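PDB 5FJL: fiber protein from Raptor siadenovirus a, which forms the adenovirus fibre, whose trimeric C-terminal head domain probably attaches the virion to a receptor on the host cell. Local coordinates for residues Thr60-Leu72 against Tyr160-Leu172. Residues are numbered along the deposited sequence; the frame is centred on the assembly and turned at random. Where two conformers were deposited one is given.
Sequences TSITITILGNYGL and YMHIVTVHPFLSL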
ATOM      1  N   THR A  60       1.971 -22.636  -0.613  1.00 43.87           N
ATOM      2  CA  THR A  60       2.608 -22.972  -1.892  1.00 44.06           C
ATOM      3  C   THR A  60       3.860 -22.099  -2.106  1.00 45.68           C
ATOM      4  O   THR A  60       4.662 -21.962  -1.176  1.00 47.37           O
ATOM      5  CB  THR A  60       1.613 -22.896  -3.081  1.00 48.93           C
ATOM      6  OG1 THR A  60       1.524 -21.546  -3.545  1.00 46.12           O
ATOM      7  CG2 THR A  60       0.217 -23.395  -2.685  1.00 48.76           C
ATOM      8  N   SER A  61       4.014 -21.492  -3.292  1.00 41.07           N
ATOM      9  CA  SER A  61       5.161 -20.628  -3.600  1.00 40.00           C
ATOM     10  C   SER A  61       5.024 -19.173  -3.136  1.00 35.17           C
ATOM     11  O   SER A  61       5.902 -18.356  -3.452  1.00 40.45           O
ATOM     12  CB  SER A  61       5.441 -20.622  -5.113  1.00 41.33           C
ATOM     13  OG  SER A  61       4.360 -20.037  -5.831  1.00 43.43           O
ATOM     14  N   ILE A  62       3.940 -18.828  -2.438  0.50 32.08           N
ATOM     15  CA  ILE A  62       3.883 -17.498  -1.819  0.50 29.00           C
ATOM     16  C   ILE A  62       4.035 -17.524  -0.311  0.50 27.30           C
ATOM     17  O   ILE A  62       3.350 -18.292   0.397  0.50 24.72           O
ATOM     18  CB  ILE A  62       2.642 -16.676  -2.162  0.50 30.63           C
ATOM     19  CG1 ILE A  62       2.860 -15.282  -1.602  0.50 31.25           C
ATOM     20  CG2 ILE A  62       1.379 -17.205  -1.514  0.50 31.11           C
ATOM     21  CD1 ILE A  62       1.891 -14.279  -2.107  0.50 32.05           C
ATOM     22  N   THR A  63       4.910 -16.631   0.162  1.00 24.52           N
ATOM     23  CA  THR A  63       5.152 -16.471   1.573  0.50 23.17           C
ATOM     24  C   THR A  63       4.645 -15.083   2.003  1.00 22.04           C
ATOM     25  O   THR A  63       4.845 -14.113   1.279  1.00 21.97           O
ATOM     26  CB  THR A  63       6.650 -16.569   1.886  0.50 23.50           C
ATOM     27  OG1 THR A  63       7.160 -17.841   1.445  0.50 26.70           O
ATOM     28  CG2 THR A  63       6.908 -16.432   3.373  0.50 22.84           C
ATOM     29  N   ILE A  64       4.050 -15.021   3.163  1.00 20.04           N
ATOM     30  CA  ILE A  64       3.585 -13.774   3.777  1.00 20.04           C
ATOM     31  C   ILE A  64       4.318 -13.638   5.085  1.00 20.69           C
ATOM     32  O   ILE A  64       4.260 -14.524   5.942  1.00 20.74           O
ATOM     33  CB  ILE A  64       2.063 -13.751   3.960  1.00 21.70           C
ATOM     34  CG1 ILE A  64       1.453 -14.024   2.576  1.00 26.40           C
ATOM     35  CG2 ILE A  64       1.626 -12.422   4.605  1.00 23.07           C
ATOM     36  CD1 ILE A  64       0.001 -13.730   2.360  1.00 31.50           C
ATOM     37  N   THR A  65       5.018 -12.526   5.266  1.00 18.05           N
ATOM     38  CA  THR A  65       5.819 -12.274   6.460  1.00 18.03           C
ATOM     39  C   THR A  65       5.281 -11.095   7.225  1.00 18.47           C
ATOM     40  O   THR A  65       5.024 -10.020   6.635  1.00 18.36           O
ATOM     41  CB  THR A  65       7.308 -12.056   6.105  1.00 19.42           C
ATOM     42  OG1 THR A  65       7.783 -13.194   5.364  1.00 21.75           O
ATOM     43  CG2 THR A  65       8.167 -11.826   7.345  1.00 20.25           C
ATOM     44  N   ILE A  66       5.131 -11.271   8.532  0.50 18.54           N
ATOM     45  CA  ILE A  66       4.686 -10.241   9.462  0.50 18.69           C
ATOM     46  C   ILE A  66       5.849  -9.949  10.399  0.50 19.26           C
ATOM     47  O   ILE A  66       6.608 -10.858  10.724  0.50 18.63           O
ATOM     48  CB  ILE A  66       3.523 -10.719  10.345  0.50 21.22           C
ATOM     49  CG1 ILE A  66       2.323 -11.102   9.500  0.50 22.64           C
ATOM     50  CG2 ILE A  66       3.095  -9.621  11.302  0.50 22.37           C
ATOM     51  CD1 ILE A  66       1.682  -9.910   8.853  0.50 23.86           C
ATOM     52  N   LEU A  67       6.018  -8.701  10.808  1.00 19.50           N
ATOM     53  CA  LEU A  67       6.974  -8.360  11.853  1.00 19.56           C
ATOM     54  C   LEU A  67       6.287  -8.386  13.218  1.00 23.73           C
ATOM     55  O   LEU A  67       5.140  -7.975  13.352  1.00 26.30           O
ATOM     56  CB  LEU A  67       7.567  -6.978  11.579  1.00 21.01           C
ATOM     57  CG  LEU A  67       8.173  -6.855  10.173  1.00 20.23           C
ATOM     58  CD1 LEU A  67       8.793  -5.465  10.048  1.00 21.96           C
ATOM     59  CD2 LEU A  67       9.193  -7.966   9.901  1.00 20.94           C
ATOM     60  N   GLY A  68       6.993  -8.848  14.228  1.00 22.37           N
ATOM     61  CA  GLY A  68       6.413  -9.040  15.548  1.00 25.24           C
ATOM     62  C   GLY A  68       6.550  -7.868  16.460  1.00 27.33           C
ATOM     63  O   GLY A  68       7.286  -6.928  16.186  1.00 28.57           O
ATOM     64  N   ASN A  69       5.816  -7.922  17.579  1.00 31.27           N
ATOM     65  CA  ASN A  69       6.103  -7.058  18.760  1.00 37.18           C
ATOM     66  C   ASN A  69       5.771  -5.586  18.575  1.00 33.48           C
ATOM     67  O   ASN A  69       6.415  -4.714  19.143  1.00 38.22           O
ATOM     68  CB  ASN A  69       7.568  -7.167  19.216  1.00 40.76           C
ATOM     69  CG  ASN A  69       8.000  -8.593  19.417  1.00 46.78           C
ATOM     70  OD1 ASN A  69       8.891  -9.081  18.726  1.00 48.15           O
ATOM     71  ND2 ASN A  69       7.334  -9.287  20.336  1.00 52.31           N
ATOM     72  N   TYR A  70       4.759  -5.325  17.767  1.00 33.44           N
ATOM     73  CA  TYR A  70       4.338  -3.960  17.522  1.00 32.67           C
ATOM     74  C   TYR A  70       2.921  -4.014  16.977  1.00 31.70           C
ATOM     75  O   TYR A  70       2.458  -5.079  16.585  1.00 34.32           O
ATOM     76  CB  TYR A  70       5.301  -3.286  16.511  1.00 34.57           C
ATOM     77  CG  TYR A  70       4.871  -3.501  15.120  1.00 30.30           C
ATOM     78  CD1 TYR A  70       5.038  -4.720  14.505  1.00 31.03           C
ATOM     79  CD2 TYR A  70       4.213  -2.509  14.427  1.00 30.45           C
ATOM     80  CE1 TYR A  70       4.563  -4.956  13.227  1.00 35.60           C
ATOM     81  CE2 TYR A  70       3.761  -2.725  13.137  1.00 35.07           C
ATOM     82  CZ  TYR A  70       3.921  -3.968  12.561  1.00 33.31           C
ATOM     83  OH  TYR A  70       3.486  -4.234  11.292  1.00 41.44           O
ATOM     84  N   GLY A  71       2.254  -2.865  16.953  1.00 30.91           N
ATOM     85  CA  GLY A  71       1.003  -2.674  16.216  1.00 29.59           C
ATOM     86  C   GLY A  71      -0.003  -1.787  16.940  1.00 28.75           C
ATOM     87  O   GLY A  71       0.280  -1.271  18.027  1.00 25.02           O
ATOM     88  N   LEU A  72      -1.167  -1.622  16.285  1.00 27.98           N
ATOM     89  CA  LEU A  72      -2.313  -0.867  16.802  1.00 26.19           C
ATOM     90  C   LEU A  72      -3.276  -1.722  17.635  1.00 25.60           C
ATOM     91  O   LEU A  72      -3.467  -2.891  17.360  1.00 26.53           O
ATOM     92  CB  LEU A  72      -3.109  -0.242  15.645  1.00 26.23           C
ATOM     93  CG  LEU A  72      -2.450   0.696  14.616  1.00 29.46           C
ATOM     94  CD1 LEU A  72      -3.457   1.169  13.576  1.00 30.66           C
ATOM     95  CD2 LEU A  72      -1.838   1.881  15.334  1.00 30.59           C
ATOM     96  N   TYR A 160      14.996   9.018  15.254  1.00 14.86           N
ATOM     97  CA  TYR A 160      14.235   7.786  15.286  1.00 15.71           C
ATOM     98  C   TYR A 160      13.368   7.648  14.054  1.00 15.16           C
ATOM     99  O   TYR A 160      12.899   8.661  13.538  1.00 15.43           O
ATOM    100  CB  TYR A 160      13.327   7.676  16.536  1.00 16.15           C
ATOM    101  CG  TYR A 160      14.138   7.695  17.799  1.00 15.90           C
ATOM    102  CD1 TYR A 160      14.674   6.515  18.297  1.00 16.68           C
ATOM    103  CD2 TYR A 160      14.414   8.878  18.433  1.00 16.53           C
ATOM    104  CE1 TYR A 160      15.478   6.533  19.430  1.00 17.78           C
ATOM    105  CE2 TYR A 160      15.208   8.916  19.560  1.00 16.97           C
ATOM    106  CZ  TYR A 160      15.728   7.737  20.047  1.00 17.69           C
ATOM    107  OH  TYR A 160      16.561   7.749  21.183  1.00 20.21           O
ATOM    108  N   MET A 161      13.145   6.394  13.666  1.00 15.30           N
ATOM    109  CA  MET A 161      12.029   6.064  12.760  1.00 14.43           C
ATOM    110  C   MET A 161      11.133   5.109  13.479  1.00 14.85           C
ATOM    111  O   MET A 161      11.593   4.023  13.838  1.00 16.39           O
ATOM    112  CB  MET A 161      12.523   5.427  11.463  1.00 15.29           C
ATOM    113  CG  MET A 161      11.391   5.032  10.514  1.00 15.42           C
ATOM    114  SD  MET A 161      11.891   4.130   9.021  1.00 16.63           S
ATOM    115  CE  MET A 161      12.222   2.538   9.698  1.00 17.69           C
ATOM    116  N   HIS A 162       9.867   5.465  13.604  1.00 14.25           N
ATOM    117  CA  HIS A 162       8.877   4.577  14.191  1.00 14.99           C
ATOM    118  C   HIS A 162       7.994   4.009  13.091  1.00 15.60           C
ATOM    119  O   HIS A 162       7.370   4.790  12.386  1.00 16.60           O
ATOM    120  CB  HIS A 162       8.002   5.313  15.205  1.00 16.24           C
ATOM    121  CG  HIS A 162       8.769   5.992  16.305  1.00 16.60           C
ATOM    122  ND1 HIS A 162       9.458   5.279  17.259  1.00 18.96           N
ATOM    123  CD2 HIS A 162       8.951   7.301  16.598  1.00 19.06           C
ATOM    124  CE1 HIS A 162      10.011   6.132  18.113  1.00 19.15           C
ATOM    125  NE2 HIS A 162       9.733   7.356  17.731  1.00 19.44           N
ATOM    126  N   ILE A 163       7.939   2.704  12.957  1.00 15.42           N
ATOM    127  CA  ILE A 163       6.951   2.059  12.073  1.00 15.55           C
ATOM    128  C   ILE A 163       5.674   1.872  12.883  1.00 15.95           C
ATOM    129  O   ILE A 163       5.659   1.098  13.841  1.00 17.68           O
ATOM    130  CB  ILE A 163       7.437   0.699  11.524  1.00 16.59           C
ATOM    131  CG1 ILE A 163       8.810   0.827  10.839  1.00 17.66           C
ATOM    132  CG2 ILE A 163       6.363   0.068  10.650  1.00 17.50           C
ATOM    133  CD1 ILE A 163       9.339  -0.450  10.261  1.00 19.58           C
ATOM    134  N   VAL A 164       4.625   2.569  12.508  1.00 16.10           N
ATOM    135  CA  VAL A 164       3.354   2.513  13.196  1.00 16.78           C
ATOM    136  C   VAL A 164       2.538   1.306  12.734  1.00 18.31           C
ATOM    137  O   VAL A 164       2.050   0.521  13.540  1.00 19.62           O
ATOM    138  CB  VAL A 164       2.561   3.796  12.989  1.00 17.78           C
ATOM    139  CG1 VAL A 164       1.176   3.677  13.646  1.00 18.70           C
ATOM    140  CG2 VAL A 164       3.333   4.999  13.523  1.00 19.52           C
ATOM    141  N   THR A 165       2.435   1.151  11.428  1.00 18.32           N
ATOM    142  CA  THR A 165       1.760  -0.033  10.871  1.00 20.24           C
ATOM    143  C   THR A 165       2.295  -0.242   9.442  1.00 16.52           C
ATOM    144  O   THR A 165       2.789   0.682   8.817  1.00 17.96           O
ATOM    145  CB  THR A 165       0.239   0.094  11.022  1.00 24.28           C
ATOM    146  OG1 THR A 165      -0.380  -1.221  10.993  1.00 25.27           O
ATOM    147  CG2 THR A 165      -0.241   1.013  10.001  1.00 23.66           C
ATOM    148  N   VAL A 166       2.303  -1.512   9.029  1.00 15.98           N
ATOM    149  CA  VAL A 166       2.821  -1.873   7.697  1.00 15.86           C
ATOM    150  C   VAL A 166       1.999  -3.039   7.157  1.00 14.82           C
ATOM    151  O   VAL A 166       1.598  -3.955   7.869  1.00 15.59           O
ATOM    152  CB  VAL A 166       4.349  -2.150   7.726  1.00 17.45           C
ATOM    153  CG1 VAL A 166       4.711  -3.211   8.736  1.00 20.41           C
ATOM    154  CG2 VAL A 166       4.894  -2.489   6.356  1.00 16.87           C
ATOM    155  N   HIS A 167       1.716  -2.983   5.866  1.00 14.20           N
ATOM    156  CA  HIS A 167       1.015  -4.088   5.207  1.00 14.06           C
ATOM    157  C   HIS A 167       1.943  -5.317   5.203  1.00 14.34           C
ATOM    158  O   HIS A 167       3.161  -5.167   5.069  1.00 14.47           O
ATOM    159  CB  HIS A 167       0.634  -3.697   3.770  1.00 14.26           C
ATOM    160  CG  HIS A 167      -0.259  -4.688   3.089  1.00 14.87           C
ATOM    161  ND1 HIS A 167      -1.605  -4.790   3.364  1.00 15.13           N
ATOM    162  CD2 HIS A 167       0.013  -5.669   2.207  1.00 16.03           C
ATOM    163  CE1 HIS A 167      -2.127  -5.775   2.664  1.00 16.48           C
ATOM    164  NE2 HIS A 167      -1.167  -6.315   1.936  1.00 15.71           N
ATOM    165  N   PRO A 168       1.391  -6.533   5.308  1.00 14.78           N
ATOM    166  CA  PRO A 168       2.267  -7.691   5.339  1.00 15.25           C
ATOM    167  C   PRO A 168       3.181  -7.775   4.115  1.00 15.01           C
ATOM    168  O   PRO A 168       2.854  -7.301   3.025  1.00 15.09           O
ATOM    169  CB  PRO A 168       1.275  -8.859   5.370  1.00 16.56           C
ATOM    170  CG  PRO A 168       0.097  -8.303   6.093  1.00 16.57           C
ATOM    171  CD  PRO A 168      -0.013  -6.896   5.554  1.00 15.75           C
ATOM    172  N   PHE A 169       4.324  -8.433   4.293  1.00 15.66           N
ATOM    173  CA  PHE A 169       5.301  -8.564   3.231  1.00 16.05           C
ATOM    174  C   PHE A 169       5.089  -9.827   2.406  1.00 17.48           C
ATOM    175  O   PHE A 169       5.007 -10.913   2.992  1.00 19.85           O
ATOM    176  CB  PHE A 169       6.723  -8.547   3.790  1.00 16.65           C
ATOM    177  CG  PHE A 169       7.111  -7.272   4.441  1.00 16.23           C
ATOM    178  CD1 PHE A 169       7.615  -6.228   3.685  1.00 17.43           C
ATOM    179  CD2 PHE A 169       6.913  -7.065   5.791  1.00 18.38           C
ATOM    180  CE1 PHE A 169       7.981  -5.041   4.260  1.00 16.73           C
ATOM    181  CE2 PHE A 169       7.235  -5.842   6.400  1.00 18.49           C
ATOM    182  CZ  PHE A 169       7.781  -4.817   5.611  1.00 17.51           C
ATOM    183  N   LEU A 170       5.005  -9.703   1.087  1.00 16.96           N
ATOM    184  CA  LEU A 170       4.791 -10.827   0.202  1.00 17.92           C
ATOM    185  C   LEU A 170       6.105 -11.208  -0.468  1.00 18.49           C
ATOM    186  O   LEU A 170       6.906 -10.339  -0.863  1.00 18.68           O
ATOM    187  CB  LEU A 170       3.738 -10.504  -0.870  1.00 19.17           C
ATOM    188  CG  LEU A 170       2.272 -10.696  -0.514  1.00 23.22           C
ATOM    189  CD1 LEU A 170       1.849 -10.095   0.797  1.00 27.98           C
ATOM    190  CD2 LEU A 170       1.403 -10.199  -1.675  1.00 22.13           C
ATOM    191  N   SER A 171       6.301 -12.527  -0.601  1.00 20.14           N
ATOM    192  CA  SER A 171       7.421 -13.068  -1.383  1.00 23.16           C
ATOM    193  C   SER A 171       6.861 -14.166  -2.281  1.00 23.99           C
ATOM    194  O   SER A 171       6.083 -14.986  -1.822  1.00 24.76           O
ATOM    195  CB  SER A 171       8.484 -13.686  -0.478  1.00 23.39           C
ATOM    196  OG  SER A 171       8.946 -12.823   0.555  1.00 26.04           O
ATOM    197  N   LEU A 172       7.213 -14.120  -3.554  1.00 28.45           N
ATOM    198  CA  LEU A 172       6.799 -15.146  -4.527  1.00 31.67           C
ATOM    199  C   LEU A 172       7.987 -16.066  -4.788  1.00 36.42           C
ATOM    200  O   LEU A 172       9.054 -15.574  -5.144  1.00 41.88           O
ATOM    201  CB  LEU A 172       6.320 -14.476  -5.825  1.00 33.70           C
ATOM    202  CG  LEU A 172       4.982 -13.720  -5.841  1.00 37.58           C
ATOM    203  CD1 LEU A 172       3.827 -14.689  -5.707  1.00 37.96           C
ATOM    204  CD2 LEU A 172       4.860 -12.616  -4.792  1.00 37.64           C
TER
HETATM  205  O   HOH W   1       7.355 -12.747   2.769  1.00 22.48           O
HETATM  206  O   HOH W   2       1.118  -3.312  11.159  1.00 38.75           O
HETATM  207  O   HOH W   3      -1.415  -2.295  13.205  1.00 36.80           O
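T63 and T65 pair with S171 and F169 in an antiparallel ladder of four backbone hydrogen bonds, the straightest from T63 N to S171 O (2.8 Å, 171°). This ladder joins strand 62-67 to the C-terminal end of the fibre head and illustrates how one strand pairing can separate two chemistries. The face carrying T63, T65, F169 and S171 is partly polar. T65 OG1, set beside its backbone N (chi1 -56°), reaches water 1 at 2.7 Å, which donates to S171 OG and F169 O, tying both strands together; S171 OG also bonds to N111. F169 turns its ring edge to T65 O, while the L67 side chain slants across F169, CD1 lying 4.0 Å from CE2, and F136 meets the ring edge-to-face. The opposite face is aliphatic. I64 CG2 lies alongside the P168 ring, 3.7 Å from CB; in one of two conformers each, I66 CD1 also touches P168 and I62 CD1 reaches L170. I64 packs on I62 of the second subunit and I62, again in one conformer, on I64 of the third, so this side faces the trimer interface.

Beyond I66, on the N-terminal side of P168, the segments separate, and Y70 spans the interval. With chi1 at 89°, CG sits between the backbone N and the carbonyl carbon, carrying the ring toward segment 160-172; the ring edge meets V164 O and T165 CA, in their classic beta bulge. Y70 CZ lies 4.0 Å from V166 CG1. Water 2, which the hydroxyl approaches doubtfully closely, accepts from V166 N and bonds T165 OG1. Water 3 links T165 OG1 to L72 N. Direct backbone bonds thus give way to bridging water, which implies firm pairing beside the trimer interface and a solvent-mediated join at the bulge.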